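Local coordinates for protein oxidoreductase, NAD-binding (Acidithiobacillus ferrooxidans, PDB 7BVJ) that oxidises the 3-hydroxyl of the glucosamine ring of UDP-N-acetylglucosamine to a ketone with NAD+, a step towards lipid A carrying 2,3-diamino-2,3-dideoxyglucose, at residues Ala146-Lys149 with Pro150-Asp154; Asp160-Ile163 with His164-Leu168; Ser232-Leu236 with Asn237-His241. All blocks are in the same frame, centred on the assembly; numbering follows the deposited sequence.

In the fold
All three contacts lie on or beside the large mixed sheet of this Gfo/Idh/MocA enzyme, apart from the parallel Rossmann sheet that binds NAD. Interaction 1 is the turn leaving strand 139-147, and the chain then runs into helix 157-173, the site of interaction 2; their centres are 17 Å apart, and they touch at Asp154 O and Asp160 OD2, 3.7 Å. Interaction 3 is a hairpin of the mixed sheet, and its Phe235 CZ meets Leu168 CD1 of interaction 2 at 3.6 Å. Interaction 2 holds His164, which with Lys91 is one of two proposed catalytic bases, and its Asp160 side chain is about 8 Å from NAD. Interaction 3 instead contributes Ser232 to the separate disulfonate pocket.

Interaction 1: residues Ala146-Lys149 with Pro150-Asp154; sequences APFK and PRSLD
Lys149 and Ser152 close a type I beta turn that carries the chain off strand 139-147 towards helix 157-173, in a loop on the surface of the C-terminal domain. Pro150 takes the second position of the turn. Arg151 follows in the third position; its backbone oxygen accepts a bond from Asp154 N, and its side chain reaches out to within about 8 Å of the bound NAD. Ser152 is the buried centre of the contact and is tied to Lys149 twice. Its amide donates to Lys149 O at 2.8 Å, arriving from above the carbonyl plane, 52° out of it, while its OG accepts Lys149 N at 2.7 Å in a nearly straight bond (171°). With chi1 at -74°, OG lies beside the Ser152 backbone nitrogen and is swung back to the Lys149 amide, and CB is left over one face of the Phe148 ring, 3.3 Å from CD1. Replacing Ser152 by an alanine is likely to leave the Lys149 amide without its acceptor and the neighbouring water with one partner fewer, so that the entry to the turn is less firmly fixed. Leu153 continues the short 3-10 segment and meets the same ring differently: CD2 comes up at the edge, in the ring plane, 3.5 Å from Phe148 CZ, while Leu153 also touches Val188. A water bridges three groups of the loop: it donates to Pro147 O at 2.7 Å, lies 2.6 Å from Ser152 OG, and accepts a weak bond of 3.4 Å from Lys149 NZ.

Interaction 2: residues Asp160-Ile163 with His164-Leu168; sequences DLMI and HDLDL
Ile163, His164 and Met162 carry this contact, three successive residues of helix 157-173, each bonded or packed against the next turn or the previous one. Ile163 O accepts the amide of Asp167 at 2.9 Å, the donor tilted from the carbonyl plane, and Asp167 CB rests 3.3 Å from that same oxygen. The isoleucine is beta-branched, and its CG1 runs anti to the backbone nitrogen (chi1 -165°), which places CG2 between the two backbone arms of its own residue and close against the following amide, 3.2 Å from His164 N. His164 in turn looks back down the helix. Its amide reaches Leu161 O, three residues earlier, in a 3.2 Å bond made from above the carbonyl plane, next to the wider pi-type turn at 160-162. Chi1 of -71° keeps its ring beside the backbone nitrogen, and CD2 settles 3.4 Å from Leu161 O. Lys91 touches this side chain and also donates through NZ to Asp160 O; simulation and mutational analysis suggest that Lys91 or His164 is likely the catalytic base acting on the sugar 3-hydroxyl. Met162 belongs to the apolar flank. Its carbonyl receives Leu166 N at 2.9 Å, almost straight (175°), in a regular helical bond, and its side chain, extended as far as the sulfur, brings SD to 4.0 Å from Leu166 CD1. The acidic residues look elsewhere: Asp165 forms a salt bridge with Arg144 and Asp167 one with Arg121, while Asp160 OD2 accepts Asp156 N. The helix is thus wedged between a sheet and another helix: Met162 and Leu166 pack on strands 194-201 and 206-215, and Ile163, Leu166 and Asp167 lie against Val296 of helix 290-312.

Interaction 3: residues Ser232-Leu236 with Asn237-His241; sequences SVDFL and NNTLH. With F8U ((2R,3R)-2,3-bis(oxidanyl)butane-1,4-disulfonic acid), chain F.
A beta hairpin with a G1 bulge links strands 229-234 and 239-245, and its first strand supplies Ser232 to the disulfonate pocket. Ser232 and His241 exchange two backbone bonds, as do Asp234 and Thr239; between them Val233 CG2 meets Leu240 CD1 at 3.8 Å. Ser232 OG, anti to its own nitrogen (chi1 -172°), points off the sheet and donates to sulfonate oxygen O08 at 2.5 Å; Tyr230 also bonds this ligand and Arg223 completes the pocket. At the turn, Asp234 OD1 accepts Asn237 N at 3.1 Å from above the carboxylate plane (70° out of it), holding the loop against the strand end. Two waters flank Thr239 OG1: one lies 3.1 Å away and also donates to Ser232 O, the other joins it to Asp234 OD2. On the other side of the sheet, Val233 CG1 stands 3.7 Å above the centre of the Phe235 ring, which packs on Ile126 of helix 124-132. Asn238, with both backbone angles positive, and Thr239 together face Asp234, the classic bulge of a G1-type hairpin.

Interaction 1: residues Ala146-Lys149 with Pro150-Asp154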
# COMPACT_ATOMS: atom_id res chain seq x y z
N ALA A 146 -0.55 -9.66 12.32
CA ALA A 146 0.74 -9.21 12.80
C ALA A 146 0.86 -9.44 14.31
O ALA A 146 -0.10 -9.22 15.05
CB ALA A 146 0.94 -7.72 12.50
N PRO A 147 2.01 -9.91 14.79
CA PRO A 147 2.18 -10.08 16.23
C PRO A 147 2.16 -8.75 16.95
O PRO A 147 2.54 -7.70 16.41
CB PRO A 147 3.56 -10.75 16.34
CG PRO A 147 4.29 -10.28 15.13
CD PRO A 147 3.25 -10.20 14.04
N PHE A 148 1.71 -8.78 18.20
CA PHE A 148 1.68 -7.57 19.00
C PHE A 148 3.10 -7.16 19.38
O PHE A 148 3.85 -7.96 19.94
CB PHE A 148 0.82 -7.78 20.25
CG PHE A 148 0.27 -6.51 20.80
CD1 PHE A 148 -0.68 -5.79 20.09
CD2 PHE A 148 0.73 -6.00 21.99
CE1 PHE A 148 -1.19 -4.60 20.58
CE2 PHE A 148 0.23 -4.81 22.50
CZ PHE A 148 -0.73 -4.11 21.79
N LYS A 149 3.47 -5.94 19.03
CA LYS A 149 4.78 -5.37 19.30
C LYS A 149 4.62 -4.10 20.13
O LYS A 149 3.52 -3.55 20.22
CB LYS A 149 5.53 -5.05 17.99
CG LYS A 149 5.50 -6.12 16.94
CD LYS A 149 5.20 -5.52 15.58
CE LYS A 149 4.76 -6.58 14.58
NZ LYS A 149 3.91 -6.00 13.50
N PRO A 150 5.71 -3.60 20.74
CA PRO A 150 5.57 -2.40 21.58
C PRO A 150 4.83 -1.26 20.90
O PRO A 150 4.13 -0.49 21.57
CB PRO A 150 7.02 -2.04 21.90
CG PRO A 150 7.71 -3.35 21.95
CD PRO A 150 7.08 -4.16 20.83
N ARG A 151 4.92 -1.16 19.58
CA ARG A 151 4.30 -0.07 18.84
C ARG A 151 2.91 -0.41 18.32
O ARG A 151 2.27 0.45 17.70
CB ARG A 151 5.20 0.34 17.66
CG ARG A 151 6.50 1.02 18.06
CD ARG A 151 7.60 0.02 18.48
NE ARG A 151 8.88 0.69 18.71
CZ ARG A 151 9.97 0.09 19.19
NH1 ARG A 151 9.94 -1.20 19.49
NH2 ARG A 151 11.09 0.78 19.36
N SER A 152 2.41 -1.64 18.55
CA SER A 152 1.20 -2.09 17.87
C SER A 152 -0.02 -1.25 18.22
O SER A 152 -0.99 -1.22 17.45
CB SER A 152 0.93 -3.55 18.20
OG SER A 152 1.83 -4.41 17.53
N LEU A 153 -0.01 -0.56 19.36
CA LEU A 153 -1.15 0.27 19.72
C LEU A 153 -1.37 1.40 18.74
O LEU A 153 -2.47 1.96 18.69
CB LEU A 153 -0.95 0.83 21.14
CG LEU A 153 -1.23 -0.21 22.23
CD1 LEU A 153 -1.42 0.44 23.61
CD2 LEU A 153 -2.42 -1.08 21.86
N ASP A 154 -0.37 1.76 17.94
CA ASP A 154 -0.53 2.76 16.91
C ASP A 154 -0.73 2.14 15.53
O ASP A 154 -0.58 2.84 14.52
CB ASP A 154 0.68 3.70 16.91
CG ASP A 154 0.82 4.44 18.22
OD1 ASP A 154 1.83 4.21 18.94
OD2 ASP A 154 -0.08 5.24 18.56
O HOH W 1 1.16 -5.66 15.41

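Interaction 2: residues Asp160-Ile163 with His164-Leu168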
# COMPACT_ATOMS: atom_id res chain seq x y z
N ASP A 160 -4.02 0.52 8.43
CA ASP A 160 -2.62 0.15 8.29
C ASP A 160 -2.39 -1.30 7.88
O ASP A 160 -1.28 -1.62 7.45
CB ASP A 160 -1.85 0.42 9.59
CG ASP A 160 -1.96 1.88 10.05
OD1 ASP A 160 -1.79 2.79 9.21
OD2 ASP A 160 -2.23 2.10 11.25
N LEU A 161 -3.37 -2.19 8.07
CA LEU A 161 -3.23 -3.59 7.67
C LEU A 161 -4.22 -3.97 6.57
O LEU A 161 -3.81 -4.36 5.47
CB LEU A 161 -3.43 -4.52 8.87
CG LEU A 161 -2.54 -4.41 10.10
CD1 LEU A 161 -3.01 -5.41 11.14
CD2 LEU A 161 -1.09 -4.68 9.72
N MET A 162 -5.52 -3.83 6.83
CA MET A 162 -6.51 -4.38 5.92
C MET A 162 -6.51 -3.63 4.59
O MET A 162 -6.87 -4.21 3.55
CB MET A 162 -7.90 -4.34 6.54
CG MET A 162 -8.85 -5.31 5.86
SD MET A 162 -10.56 -5.09 6.32
CE MET A 162 -10.63 -5.97 7.89
N ILE A 163 -6.09 -2.37 4.61
CA ILE A 163 -6.14 -1.54 3.42
C ILE A 163 -5.33 -2.15 2.28
O ILE A 163 -5.64 -1.92 1.11
CB ILE A 163 -5.65 -0.12 3.76
CG1 ILE A 163 -6.04 0.86 2.66
CG2 ILE A 163 -4.16 -0.12 3.99
CD1 ILE A 163 -6.03 2.29 3.09
N HIS A 164 -4.32 -2.97 2.61
CA HIS A 164 -3.57 -3.68 1.57
C HIS A 164 -4.48 -4.57 0.74
O HIS A 164 -4.49 -4.51 -0.50
CB HIS A 164 -2.46 -4.54 2.19
CG HIS A 164 -1.33 -3.75 2.77
ND1 HIS A 164 -0.60 -2.85 2.02
CD2 HIS A 164 -0.80 -3.72 4.01
CE1 HIS A 164 0.33 -2.30 2.78
NE2 HIS A 164 0.23 -2.81 4.00
N ASP A 165 -5.23 -5.43 1.42
CA ASP A 165 -6.06 -6.39 0.71
C ASP A 165 -7.34 -5.75 0.19
O ASP A 165 -7.84 -6.17 -0.86
CB ASP A 165 -6.35 -7.57 1.63
CG ASP A 165 -5.06 -8.19 2.16
OD1 ASP A 165 -4.20 -8.52 1.32
OD2 ASP A 165 -4.90 -8.29 3.40
N LEU A 166 -7.85 -4.71 0.85
CA LEU A 166 -8.89 -3.92 0.22
C LEU A 166 -8.42 -3.36 -1.12
O LEU A 166 -9.15 -3.44 -2.12
CB LEU A 166 -9.33 -2.80 1.16
CG LEU A 166 -10.13 -3.27 2.40
CD1 LEU A 166 -10.16 -2.22 3.53
CD2 LEU A 166 -11.56 -3.70 2.01
N ASP A 167 -7.20 -2.83 -1.17
CA ASP A 167 -6.69 -2.27 -2.41
C ASP A 167 -6.51 -3.35 -3.47
O ASP A 167 -6.88 -3.15 -4.63
CB ASP A 167 -5.37 -1.54 -2.16
CG ASP A 167 -4.74 -1.02 -3.44
OD1 ASP A 167 -5.43 -0.29 -4.19
OD2 ASP A 167 -3.56 -1.37 -3.69
N LEU A 168 -5.92 -4.48 -3.08
CA LEU A 168 -5.75 -5.59 -4.00
C LEU A 168 -7.09 -6.03 -4.58
O LEU A 168 -7.20 -6.30 -5.78
CB LEU A 168 -5.07 -6.77 -3.29
CG LEU A 168 -3.59 -6.58 -2.99
CD1 LEU A 168 -3.02 -7.75 -2.16
CD2 LEU A 168 -2.80 -6.37 -4.31

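Interaction 3: residues Ser232-Leu236 with Asn237-His241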
# COMPACT_ATOMS: atom_id res chain seq x y z
N SER A 232 -3.49 -19.48 -4.39
CA SER A 232 -3.13 -19.31 -2.99
C SER A 232 -1.79 -18.59 -2.95
O SER A 232 -0.81 -19.05 -3.55
CB SER A 232 -3.07 -20.67 -2.28
OG SER A 232 -2.89 -20.51 -0.88
N VAL A 233 -1.75 -17.46 -2.25
CA VAL A 233 -0.58 -16.60 -2.17
C VAL A 233 -0.16 -16.51 -0.70
O VAL A 233 -0.97 -16.11 0.15
CB VAL A 233 -0.86 -15.20 -2.73
CG1 VAL A 233 0.38 -14.31 -2.60
CG2 VAL A 233 -1.31 -15.27 -4.16
N ASP A 234 1.09 -16.88 -0.43
CA ASP A 234 1.75 -16.58 0.84
C ASP A 234 2.68 -15.40 0.57
O ASP A 234 3.77 -15.56 0.02
CB ASP A 234 2.54 -17.78 1.34
CG ASP A 234 3.00 -17.63 2.79
OD1 ASP A 234 3.23 -16.48 3.29
OD2 ASP A 234 3.13 -18.69 3.43
N PHE A 235 2.19 -14.21 0.93
CA PHE A 235 2.96 -12.98 0.75
C PHE A 235 4.26 -13.02 1.53
O PHE A 235 5.32 -12.61 1.03
CB PHE A 235 2.12 -11.78 1.19
CG PHE A 235 1.03 -11.40 0.21
CD1 PHE A 235 -0.30 -11.55 0.54
CD2 PHE A 235 1.36 -10.89 -1.03
CE1 PHE A 235 -1.31 -11.19 -0.36
CE2 PHE A 235 0.37 -10.53 -1.95
CZ PHE A 235 -0.97 -10.68 -1.61
N LEU A 236 4.21 -13.52 2.77
CA LEU A 236 5.39 -13.52 3.63
C LEU A 236 6.48 -14.41 3.05
O LEU A 236 7.63 -13.98 2.87
CB LEU A 236 5.01 -13.98 5.03
CG LEU A 236 5.49 -13.11 6.19
CD1 LEU A 236 5.22 -11.64 5.88
CD2 LEU A 236 4.79 -13.53 7.46
N ASN A 237 6.13 -15.65 2.73
CA ASN A 237 7.10 -16.61 2.22
C ASN A 237 7.29 -16.52 0.72
O ASN A 237 8.11 -17.26 0.17
CB ASN A 237 6.67 -18.02 2.64
CG ASN A 237 6.62 -18.16 4.15
OD1 ASN A 237 7.25 -17.39 4.88
ND2 ASN A 237 5.86 -19.14 4.64
N ASN A 238 6.58 -15.60 0.06
CA ASN A 238 6.71 -15.32 -1.37
C ASN A 238 6.43 -16.56 -2.23
O ASN A 238 7.19 -16.87 -3.16
CB ASN A 238 8.09 -14.72 -1.69
CG ASN A 238 8.11 -13.93 -3.01
OD1 ASN A 238 7.31 -13.02 -3.22
ND2 ASN A 238 9.03 -14.29 -3.89
N THR A 239 5.32 -17.25 -1.94
CA THR A 239 4.94 -18.42 -2.72
C THR A 239 3.55 -18.25 -3.34
O THR A 239 2.67 -17.61 -2.76
CB THR A 239 4.94 -19.71 -1.88
OG1 THR A 239 3.96 -19.61 -0.84
CG2 THR A 239 6.32 -19.95 -1.27
N LEU A 240 3.36 -18.87 -4.51
CA LEU A 240 2.10 -18.81 -5.23
C LEU A 240 1.75 -20.17 -5.81
O LEU A 240 2.60 -20.82 -6.44
CB LEU A 240 2.16 -17.74 -6.34
CG LEU A 240 1.15 -17.83 -7.49
CD1 LEU A 240 -0.26 -17.59 -7.01
CD2 LEU A 240 1.51 -16.82 -8.54
N HIS A 241 0.52 -20.61 -5.60
CA HIS A 241 0.03 -21.89 -6.12
C HIS A 241 -1.28 -21.67 -6.85
O HIS A 241 -2.17 -20.99 -6.34
CB HIS A 241 -0.18 -22.90 -5.00
CG HIS A 241 1.10 -23.48 -4.48
ND1 HIS A 241 1.62 -24.66 -4.96
CD2 HIS A 241 1.98 -23.01 -3.57
CE1 HIS A 241 2.76 -24.91 -4.33
NE2 HIS A 241 3.01 -23.92 -3.49
C01 F8U F . -7.50 -22.68 3.85
C02 F8U F . -6.32 -23.55 4.31
C03 F8U F . -5.05 -23.59 3.46
C04 F8U F . -5.17 -23.21 1.99
O06 F8U F . -2.57 -24.26 1.62
O07 F8U F . -3.79 -23.91 -0.28
O08 F8U F . -2.93 -22.06 1.09
O09 F8U F . -4.58 -24.89 3.49
O10 F8U F . -5.87 -23.07 5.53
O12 F8U F . -9.77 -24.11 3.00
O13 F8U F . -9.08 -22.51 1.55
O14 F8U F . -7.58 -24.44 1.86
S05 F8U F . -3.60 -23.34 1.08
S11 F8U F . -8.50 -23.47 2.55
O HOH W 2 1.17 -20.38 -1.91
O HOH W 3 4.04 -21.32 1.69